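Local coordinates for Acarbose/maltose binding protein GacH (PDB 3K01) that binds acarbose and an acarbose homolog, and probably maltose, as the extracellular solute receptor of an ABC transporter, at residues D240-N243 against N244-N247. Sequence-based numbering, arbitrary orientation.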
ATOM      1  N   ASP A 240      -7.440 -11.327  15.997  1.00  9.50           N
ATOM      2  CA  ASP A 240      -6.114 -10.890  16.446  1.00  9.39           C
ATOM      3  C   ASP A 240      -5.037 -11.290  15.427  1.00  8.96           C
ATOM      4  O   ASP A 240      -3.936 -11.685  15.813  1.00  9.31           O
ATOM      5  CB  ASP A 240      -5.834 -11.478  17.849  1.00  9.22           C
ATOM      6  CG  ASP A 240      -4.748 -10.724  18.629  1.00 10.66           C
ATOM      7  OD1 ASP A 240      -4.480  -9.559  18.355  1.00 12.03           O
ATOM      8  OD2 ASP A 240      -4.188 -11.361  19.548  1.00 13.65           O
ATOM      9  N   GLY A 241      -5.357 -11.197  14.142  1.00  9.07           N
ATOM     10  CA  GLY A 241      -4.442 -11.711  13.116  1.00  9.01           C
ATOM     11  C   GLY A 241      -3.116 -11.022  13.061  1.00  8.89           C
ATOM     12  O   GLY A 241      -2.112 -11.682  12.752  1.00  8.67           O
ATOM     13  N   TRP A 242      -3.068  -9.716  13.314  1.00  8.16           N
ATOM     14  CA  TRP A 242      -1.779  -9.023  13.305  1.00  8.50           C
ATOM     15  C   TRP A 242      -0.839  -9.617  14.374  1.00  8.49           C
ATOM     16  O   TRP A 242       0.307 -10.025  14.095  1.00  8.74           O
ATOM     17  CB  TRP A 242      -1.966  -7.512  13.525  1.00  9.56           C
ATOM     18  CG  TRP A 242      -0.651  -6.851  13.640  1.00  9.03           C
ATOM     19  CD1 TRP A 242      -0.023  -6.446  14.786  1.00 10.66           C
ATOM     20  CD2 TRP A 242       0.243  -6.618  12.573  1.00  9.71           C
ATOM     21  NE1 TRP A 242       1.227  -5.953  14.479  1.00 11.84           N
ATOM     22  CE2 TRP A 242       1.403  -6.047  13.124  1.00 10.25           C
ATOM     23  CE3 TRP A 242       0.167  -6.835  11.182  1.00 10.27           C
ATOM     24  CZ2 TRP A 242       2.502  -5.661  12.316  1.00 11.71           C
ATOM     25  CZ3 TRP A 242       1.244  -6.459  10.403  1.00 11.60           C
ATOM     26  CH2 TRP A 242       2.386  -5.875  10.978  1.00 11.49           C
ATOM     27  N   ASN A 243      -1.294  -9.663  15.617  1.00  7.65           N
ATOM     28  CA  ASN A 243      -0.448 -10.196  16.676  1.00  8.16           C
ATOM     29  C   ASN A 243      -0.161 -11.648  16.469  1.00  7.99           C
ATOM     30  O   ASN A 243       0.962 -12.109  16.695  1.00  8.72           O
ATOM     31  CB  ASN A 243      -1.069  -9.975  18.052  1.00  8.81           C
ATOM     32  CG  ASN A 243      -1.033  -8.539  18.495  1.00 11.34           C
ATOM     33  OD1 ASN A 243      -2.041  -8.006  18.976  1.00 15.93           O
ATOM     34  ND2 ASN A 243       0.109  -7.912  18.374  1.00 13.42           N
ATOM     35  N   ASN A 244      -1.150 -12.412  16.040  1.00  7.91           N
ATOM     36  CA  ASN A 244      -0.913 -13.829  15.838  1.00  7.83           C
ATOM     37  C   ASN A 244       0.145 -14.058  14.743  1.00  7.06           C
ATOM     38  O   ASN A 244       1.028 -14.915  14.874  1.00  7.37           O
ATOM     39  CB  ASN A 244      -2.222 -14.569  15.487  1.00  8.89           C
ATOM     40  CG  ASN A 244      -3.093 -14.859  16.700  1.00 11.39           C
ATOM     41  OD1 ASN A 244      -4.329 -14.694  16.660  1.00 12.71           O
ATOM     42  ND2 ASN A 244      -2.485 -15.289  17.764  1.00 10.78           N
ATOM     43  N   MET A 245       0.054 -13.299  13.666  1.00  6.86           N
ATOM     44  CA  MET A 245       1.007 -13.437  12.582  1.00  6.69           C
ATOM     45  C   MET A 245       2.413 -13.029  13.026  1.00  5.89           C
ATOM     46  O   MET A 245       3.359 -13.790  12.823  1.00  6.82           O
ATOM     47  CB  MET A 245       0.571 -12.550  11.429  1.00  7.04           C
ATOM     48  CG  MET A 245       1.524 -12.599  10.267  1.00  6.85           C
ATOM     49  SD  MET A 245       0.866 -11.919   8.752  1.00 10.38           S
ATOM     50  CE  MET A 245       0.515 -10.255   9.308  1.00 13.18           C
ATOM     51  N   GLN A 246       2.538 -11.863  13.640  1.00  6.10           N
ATOM     52  CA  GLN A 246       3.854 -11.408  14.114  1.00  6.39           C
ATOM     53  C   GLN A 246       4.444 -12.374  15.124  1.00  7.05           C
ATOM     54  O   GLN A 246       5.617 -12.725  15.031  1.00  7.17           O
ATOM     55  CB  GLN A 246       3.776 -10.000  14.722  1.00  6.60           C
ATOM     56  CG  GLN A 246       3.412  -8.902  13.715  1.00  7.37           C
ATOM     57  CD  GLN A 246       4.421  -8.812  12.609  1.00  9.72           C
ATOM     58  OE1 GLN A 246       4.216  -9.329  11.503  1.00 10.31           O
ATOM     59  NE2 GLN A 246       5.539  -8.176  12.902  1.00 11.58           N
ATOM     60  N   ASN A 247       3.635 -12.869  16.054  1.00  6.81           N
ATOM     61  CA  ASN A 247       4.166 -13.778  17.061  1.00  7.98           C
ATOM     62  C   ASN A 247       4.617 -15.077  16.413  1.00  7.32           C
ATOM     63  O   ASN A 247       5.656 -15.649  16.785  1.00  7.88           O
ATOM     64  CB  ASN A 247       3.121 -14.081  18.152  1.00  8.58           C
ATOM     65  CG  ASN A 247       2.799 -12.867  19.015  1.00 12.00           C
ATOM     66  OD1 ASN A 247       3.538 -11.906  19.052  1.00 15.65           O
ATOM     67  ND2 ASN A 247       1.654 -12.913  19.677  1.00 14.06           N
TER
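Gln246, one turn after Trp242 in helix 241-251, lays its side chain against one face of the indole. The methylene CG of Gln246 comes closest to the ring at Trp242 CE2, 3.5 Å, and makes a CH-pi contact with the five-membered ring, 28° off its normal. Beyond CG the chain bends (chi2 -60°), which carries the amide over the CZ2-CH2 side of the six-membered ring, offset toward and past its rim. Amide and indole planes lie 12° apart, stacked, with Gln246 CD 3.7 Å from Trp242 CZ2. Met245 reaches the six-membered ring obliquely, its methyl CE 3.9 Å from Trp242 CE3; the chain runs extended as far as SD and bends at its last torsion to bring that methyl up. Beneath these side chains the first helical turn is closed by i to i+4 backbone bonds, among them Gln246 N to Trp242 O at 2.9 Å, and Asn244 N to Asp240 O at the helix N-terminus. Further out, Asp187 OD2 accepts from Gly241 N, Trp262 meets the Trp242 ring, and Met245 also packs on Met257 and Tyr183. Gln246 NE2 donates to Asp266 OD2, a bond that would hold the amide in this rotation. The result is an i to i+4 amide-aromatic stack in the first turn of a solute-binding-protein helix: one N-H of the amide goes to a carboxylate of helix 264-268, while the side chains pack the helix against strand 254-259.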